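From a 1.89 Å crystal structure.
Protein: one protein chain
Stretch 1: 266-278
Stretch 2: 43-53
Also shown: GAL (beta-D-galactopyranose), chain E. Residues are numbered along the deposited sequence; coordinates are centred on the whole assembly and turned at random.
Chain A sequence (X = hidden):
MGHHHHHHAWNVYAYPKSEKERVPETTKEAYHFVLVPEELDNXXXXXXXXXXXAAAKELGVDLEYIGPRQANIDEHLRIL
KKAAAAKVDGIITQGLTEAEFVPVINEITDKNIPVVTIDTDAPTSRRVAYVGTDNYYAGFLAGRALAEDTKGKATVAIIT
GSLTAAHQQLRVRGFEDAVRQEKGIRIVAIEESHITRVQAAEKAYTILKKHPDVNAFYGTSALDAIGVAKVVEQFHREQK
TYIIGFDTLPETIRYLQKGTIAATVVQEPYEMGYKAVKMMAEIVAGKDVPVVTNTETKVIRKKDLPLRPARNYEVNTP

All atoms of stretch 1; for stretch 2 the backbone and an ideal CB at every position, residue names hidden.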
# COMPACT_ATOMS: atom_id res chain seq x y z
N VAL A 266 -8.12 -0.24 -6.73
CA VAL A 266 -8.00 1.20 -6.51
C VAL A 266 -7.74 1.47 -5.04
O VAL A 266 -8.32 0.83 -4.16
CB VAL A 266 -9.27 1.92 -6.99
CG1 VAL A 266 -9.15 3.42 -6.75
CG2 VAL A 266 -9.51 1.63 -8.47
N GLN A 267 -6.86 2.43 -4.76
CA GLN A 267 -6.75 3.01 -3.44
C GLN A 267 -6.88 4.52 -3.58
O GLN A 267 -6.91 5.06 -4.68
CB GLN A 267 -5.44 2.65 -2.74
CG GLN A 267 -5.22 1.17 -2.43
CD GLN A 267 -4.06 0.95 -1.49
OE1 GLN A 267 -4.23 0.87 -0.27
NE2 GLN A 267 -2.84 0.91 -2.04
N GLU A 268 -6.93 5.23 -2.45
CA GLU A 268 -7.05 6.68 -2.45
C GLU A 268 -5.88 7.29 -1.67
O GLU A 268 -6.08 7.82 -0.56
CB GLU A 268 -8.38 7.13 -1.85
CG GLU A 268 -9.62 6.51 -2.50
CD GLU A 268 -9.78 6.88 -3.97
OE1 GLU A 268 -9.10 7.80 -4.47
OE2 GLU A 268 -10.63 6.23 -4.63
N PRO A 269 -4.66 7.24 -2.23
CA PRO A 269 -3.50 7.76 -1.47
C PRO A 269 -3.60 9.23 -1.11
O PRO A 269 -3.29 9.61 0.03
CB PRO A 269 -2.31 7.48 -2.40
CG PRO A 269 -2.93 7.15 -3.77
CD PRO A 269 -4.24 6.56 -3.47
N TYR A 270 -3.98 10.09 -2.06
CA TYR A 270 -4.10 11.51 -1.76
C TYR A 270 -5.08 11.73 -0.62
O TYR A 270 -4.81 12.53 0.30
CB TYR A 270 -4.57 12.27 -3.01
CG TYR A 270 -4.73 13.77 -2.83
CD1 TYR A 270 -5.86 14.30 -2.20
CD2 TYR A 270 -3.79 14.65 -3.33
CE1 TYR A 270 -6.01 15.66 -2.05
CE2 TYR A 270 -3.94 16.01 -3.19
CZ TYR A 270 -5.05 16.51 -2.55
OH TYR A 270 -5.20 17.87 -2.40
N GLU A 271 -6.20 11.01 -0.64
CA GLU A 271 -7.23 11.21 0.36
C GLU A 271 -6.78 10.73 1.74
O GLU A 271 -7.10 11.36 2.76
CB GLU A 271 -8.51 10.51 -0.07
CG GLU A 271 -9.69 10.76 0.88
CD GLU A 271 -10.95 10.03 0.46
OE1 GLU A 271 -10.86 9.04 -0.31
OE2 GLU A 271 -12.05 10.44 0.91
N MET A 272 -6.04 9.61 1.82
CA MET A 272 -5.61 9.21 3.16
C MET A 272 -4.59 10.19 3.73
O MET A 272 -4.61 10.46 4.94
CB MET A 272 -5.09 7.76 3.19
CG MET A 272 -4.22 7.26 2.07
SD MET A 272 -3.89 5.46 2.22
CE MET A 272 -4.95 4.73 0.96
N GLY A 273 -3.74 10.78 2.89
CA GLY A 273 -2.82 11.79 3.39
C GLY A 273 -3.54 13.05 3.84
O GLY A 273 -3.25 13.60 4.91
N TYR A 274 -4.51 13.52 3.04
CA TYR A 274 -5.32 14.68 3.40
C TYR A 274 -6.12 14.42 4.67
O TYR A 274 -6.12 15.24 5.60
CB TYR A 274 -6.25 15.03 2.23
CG TYR A 274 -7.03 16.31 2.40
CD1 TYR A 274 -6.50 17.53 1.98
CD2 TYR A 274 -8.32 16.31 2.96
CE1 TYR A 274 -7.20 18.70 2.12
CE2 TYR A 274 -9.03 17.49 3.11
CZ TYR A 274 -8.46 18.68 2.69
OH TYR A 274 -9.14 19.86 2.81
N LYS A 275 -6.81 13.29 4.74
CA LYS A 275 -7.64 13.00 5.91
C LYS A 275 -6.80 12.71 7.14
O LYS A 275 -7.21 13.05 8.25
CB LYS A 275 -8.58 11.83 5.62
CG LYS A 275 -9.76 12.22 4.76
CD LYS A 275 -10.76 11.08 4.65
CE LYS A 275 -12.07 11.57 4.04
NZ LYS A 275 -13.14 10.55 4.19
N ALA A 276 -5.62 12.09 6.98
CA ALA A 276 -4.78 11.85 8.15
C ALA A 276 -4.34 13.15 8.81
O ALA A 276 -4.23 13.22 10.04
CB ALA A 276 -3.56 11.02 7.76
N VAL A 277 -4.04 14.18 8.02
CA VAL A 277 -3.61 15.45 8.58
C VAL A 277 -4.79 16.16 9.24
O VAL A 277 -4.67 16.72 10.33
CB VAL A 277 -2.95 16.32 7.50
CG1 VAL A 277 -2.70 17.72 8.04
CG2 VAL A 277 -1.63 15.69 7.00
N LYS A 278 -5.97 16.13 8.59
CA LYS A 278 -7.16 16.71 9.19
C LYS A 278 -7.52 16.01 10.49
O LYS A 278 -7.89 16.67 11.47
CB LYS A 278 -8.36 16.65 8.23
CG LYS A 278 -8.17 17.35 6.88
CD LYS A 278 -7.97 18.86 7.00
CE LYS A 278 -9.27 19.60 7.33
NZ LYS A 278 -10.11 19.82 6.12
N UNK A 43 6.62 6.28 -5.73
CA UNK A 43 5.63 7.11 -6.43
C UNK A 43 4.29 7.16 -5.71
O UNK A 43 3.61 8.19 -5.72
CB UNK A 43 5.42 6.59 -7.85
N UNK A 44 3.87 6.04 -5.13
CA UNK A 44 2.59 6.04 -4.43
C UNK A 44 2.66 6.92 -3.18
O UNK A 44 1.75 7.72 -2.92
CB UNK A 44 2.19 4.61 -4.05
N UNK A 45 3.74 6.80 -2.42
CA UNK A 45 3.88 7.60 -1.20
C UNK A 45 4.05 9.09 -1.49
O UNK A 45 3.68 9.92 -0.65
CB UNK A 45 5.07 7.10 -0.38
N UNK A 46 4.57 9.45 -2.66
CA UNK A 46 4.59 10.87 -3.01
C UNK A 46 3.19 11.40 -3.28
O UNK A 46 2.92 12.59 -3.06
CB UNK A 46 5.48 11.10 -4.23
N UNK A 47 2.28 10.54 -3.74
CA UNK A 47 0.88 10.95 -3.86
C UNK A 47 0.25 11.16 -2.49
O UNK A 47 -0.50 12.12 -2.29
CB UNK A 47 0.08 9.91 -4.65
N UNK A 48 0.54 10.27 -1.54
CA UNK A 48 0.05 10.45 -0.18
C UNK A 48 0.57 11.77 0.38
O UNK A 48 -0.18 12.52 1.02
CB UNK A 48 0.47 9.28 0.71
N UNK A 49 1.84 12.09 0.11
CA UNK A 49 2.42 13.34 0.60
C UNK A 49 1.73 14.54 -0.02
O UNK A 49 1.58 15.58 0.64
CB UNK A 49 3.92 13.39 0.30
N UNK A 50 1.32 14.43 -1.29
CA UNK A 50 0.57 15.53 -1.91
C UNK A 50 -0.72 15.81 -1.15
O UNK A 50 -1.05 16.98 -0.90
CB UNK A 50 0.25 15.21 -3.37
N UNK A 51 -1.45 14.77 -0.77
CA UNK A 51 -2.66 14.97 0.01
C UNK A 51 -2.36 15.57 1.38
O UNK A 51 -3.00 16.54 1.80
CB UNK A 51 -3.40 13.64 0.17
N UNK A 52 -1.38 15.00 2.09
CA UNK A 52 -1.04 15.48 3.42
C UNK A 52 -0.59 16.94 3.39
O UNK A 52 -1.01 17.75 4.22
CB UNK A 52 0.06 14.60 4.03
N UNK A 53 0.27 17.29 2.42
CA UNK A 53 0.78 18.66 2.33
C UNK A 53 -0.34 19.66 2.04
O UNK A 53 -0.33 20.79 2.55
CB UNK A 53 1.85 18.75 1.24
C1 GAL E . 0.93 0.45 -2.34
C2 GAL E . 0.96 0.45 -0.83
C3 GAL E . 2.04 1.40 -0.28
C4 GAL E . 3.40 1.03 -0.86
C5 GAL E . 3.32 0.94 -2.37
C6 GAL E . 4.61 0.39 -2.99
O1 GAL E . -0.06 -0.45 -2.80
O2 GAL E . -0.31 0.88 -0.30
O3 GAL E . 2.15 1.24 1.10
O4 GAL E . 3.83 -0.23 -0.33
O5 GAL E . 2.23 0.07 -2.85
O6 GAL E . 4.66 0.67 -4.38

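Both segments are helical where they meet: the axes of 269-278 and 43-53 approach to 6.3 Å at a signed crossing angle of -39°, a separation that leaves little room for side chains at the crossing.

Position 43 has helical angles (-61/-38) and no atom of stretch 1 within 5.5 Å of its ideal CB, so almost any helix-compatible residue would fit; it is D43.

At position 44 the CB points sideways and again meets nothing nearby. A long side chain, however, could extend between P269 and the galactose, where an aromatic, Met or Leu would serve. The residue is Y44 (chi1 t). P269 CB lies over one ring face, 3.9 Å from the ring centroid in a CH-pi contact, and galactose O2 over the opposite face, 3.5 Å from Y44 CZ. M272 CE reaches Y44 OH at 3.2 Å. The sugar is held from stretch 1 as well, by a hydrogen bond from Q267 NE2 to GAL O2 (3.1 Å).

Positions 45 and 46 leave the choice open, the first pointing away and the second out of reach. W45 brings NE1 to 3.2 Å from GAL O3; R46 NH1 forms a salt bridge along its own helix with the side chain at 49.

The ideal CB of 47 lies 4.1 Å from P269 CB, favouring an aliphatic residue without demanding one. L47 keeps that apolar contact, CB to P269 CB at 4.1 Å.

At 48, the ideal CB is 3.8 Å from P269 O and 5.3 Å from M272 CG, so a compact apolar group is suitable: Val, Ala or Ile. V48 (chi1 t) places CG2 3.4 Å from P269 CB.

Position 49 points away, and a polar residue is reasonable. It is E49, whose OE2 lies 2.9 Å from R46 NH1 in the salt bridge; a second salt bridge links E49 to the side chain at 53.

Position 50 points sideways, its ideal CB 4.1 Å from Y270 CD2; a flexible chain could pass the ring and continue outward. K50 does so, its end leading away.

Position 51 is the most restrictive. Its ideal CB would sit 1.8 Å from Y270 O, a clash, and 3.1 Å from Y274 N, so glycine is indicated. G51 CA makes a CA-H...O contact with Y270 O (3.3 Å) and lies over the Y270 ring, 3.5 Å from its centroid.

At 52 the ideal CB is 3.6 Å from both G273 O and V277 CG2, favouring something small, such as Ala or Ser. A52 CB packs on V277 CG2 at 3.6 Å, while A52 CA approaches G273 O at 3.3 Å.

Position 53 points away, permitting many residues; it is K53, with NZ 3.2 Å from E49 OE1.

Stretch 2, residues 43-53: DYWRLVEKGAK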
# COMPACT_ATOMS: atom_id res chain seq x y z
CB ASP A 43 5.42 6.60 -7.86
CG ASP A 43 6.62 6.89 -8.75
OD1 ASP A 43 7.56 7.57 -8.28
OD2 ASP A 43 6.60 6.45 -9.92
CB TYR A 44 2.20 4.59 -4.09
CG TYR A 44 1.02 4.43 -3.13
CD1 TYR A 44 1.21 4.50 -1.76
CD2 TYR A 44 -0.27 4.16 -3.60
CE1 TYR A 44 0.15 4.36 -0.87
CE2 TYR A 44 -1.34 4.01 -2.73
CZ TYR A 44 -1.12 4.11 -1.36
OH TYR A 44 -2.15 3.96 -0.46
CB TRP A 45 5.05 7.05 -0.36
CG TRP A 45 4.52 5.96 0.47
CD1 TRP A 45 4.61 4.63 0.23
CD2 TRP A 45 3.70 6.11 1.62
NE1 TRP A 45 3.94 3.93 1.20
CE2 TRP A 45 3.35 4.82 2.06
CE3 TRP A 45 3.24 7.22 2.35
CZ2 TRP A 45 2.56 4.59 3.18
CZ3 TRP A 45 2.47 6.99 3.47
CH2 TRP A 45 2.14 5.69 3.88
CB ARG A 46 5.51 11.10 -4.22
CG ARG A 46 7.01 10.98 -3.93
CD ARG A 46 7.55 12.15 -3.10
NE ARG A 46 9.02 12.15 -3.05
CZ ARG A 46 9.75 12.93 -2.26
NH1 ARG A 46 9.17 13.78 -1.42
NH2 ARG A 46 11.08 12.86 -2.29
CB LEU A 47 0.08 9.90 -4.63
CG LEU A 47 0.21 9.89 -6.15
CD1 LEU A 47 -0.74 8.84 -6.76
CD2 LEU A 47 -0.08 11.27 -6.71
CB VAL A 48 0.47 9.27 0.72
CG1 VAL A 48 0.01 9.52 2.13
CG2 VAL A 48 -0.09 7.96 0.19
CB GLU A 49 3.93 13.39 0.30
CG GLU A 49 4.59 14.68 0.79
CD GLU A 49 5.97 14.91 0.22
OE1 GLU A 49 6.70 15.77 0.77
OE2 GLU A 49 6.33 14.24 -0.77
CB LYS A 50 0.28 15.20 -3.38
CG LYS A 50 1.35 15.75 -4.31
CD LYS A 50 1.14 15.34 -5.77
CE LYS A 50 2.34 15.79 -6.63
NZ LYS A 50 3.67 15.28 -6.16
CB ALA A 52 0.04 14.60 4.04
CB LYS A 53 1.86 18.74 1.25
CG LYS A 53 3.24 18.24 1.69
CD LYS A 53 3.93 19.29 2.54
CE LYS A 53 5.41 19.40 2.21
NZ LYS A 53 6.20 18.23 2.68
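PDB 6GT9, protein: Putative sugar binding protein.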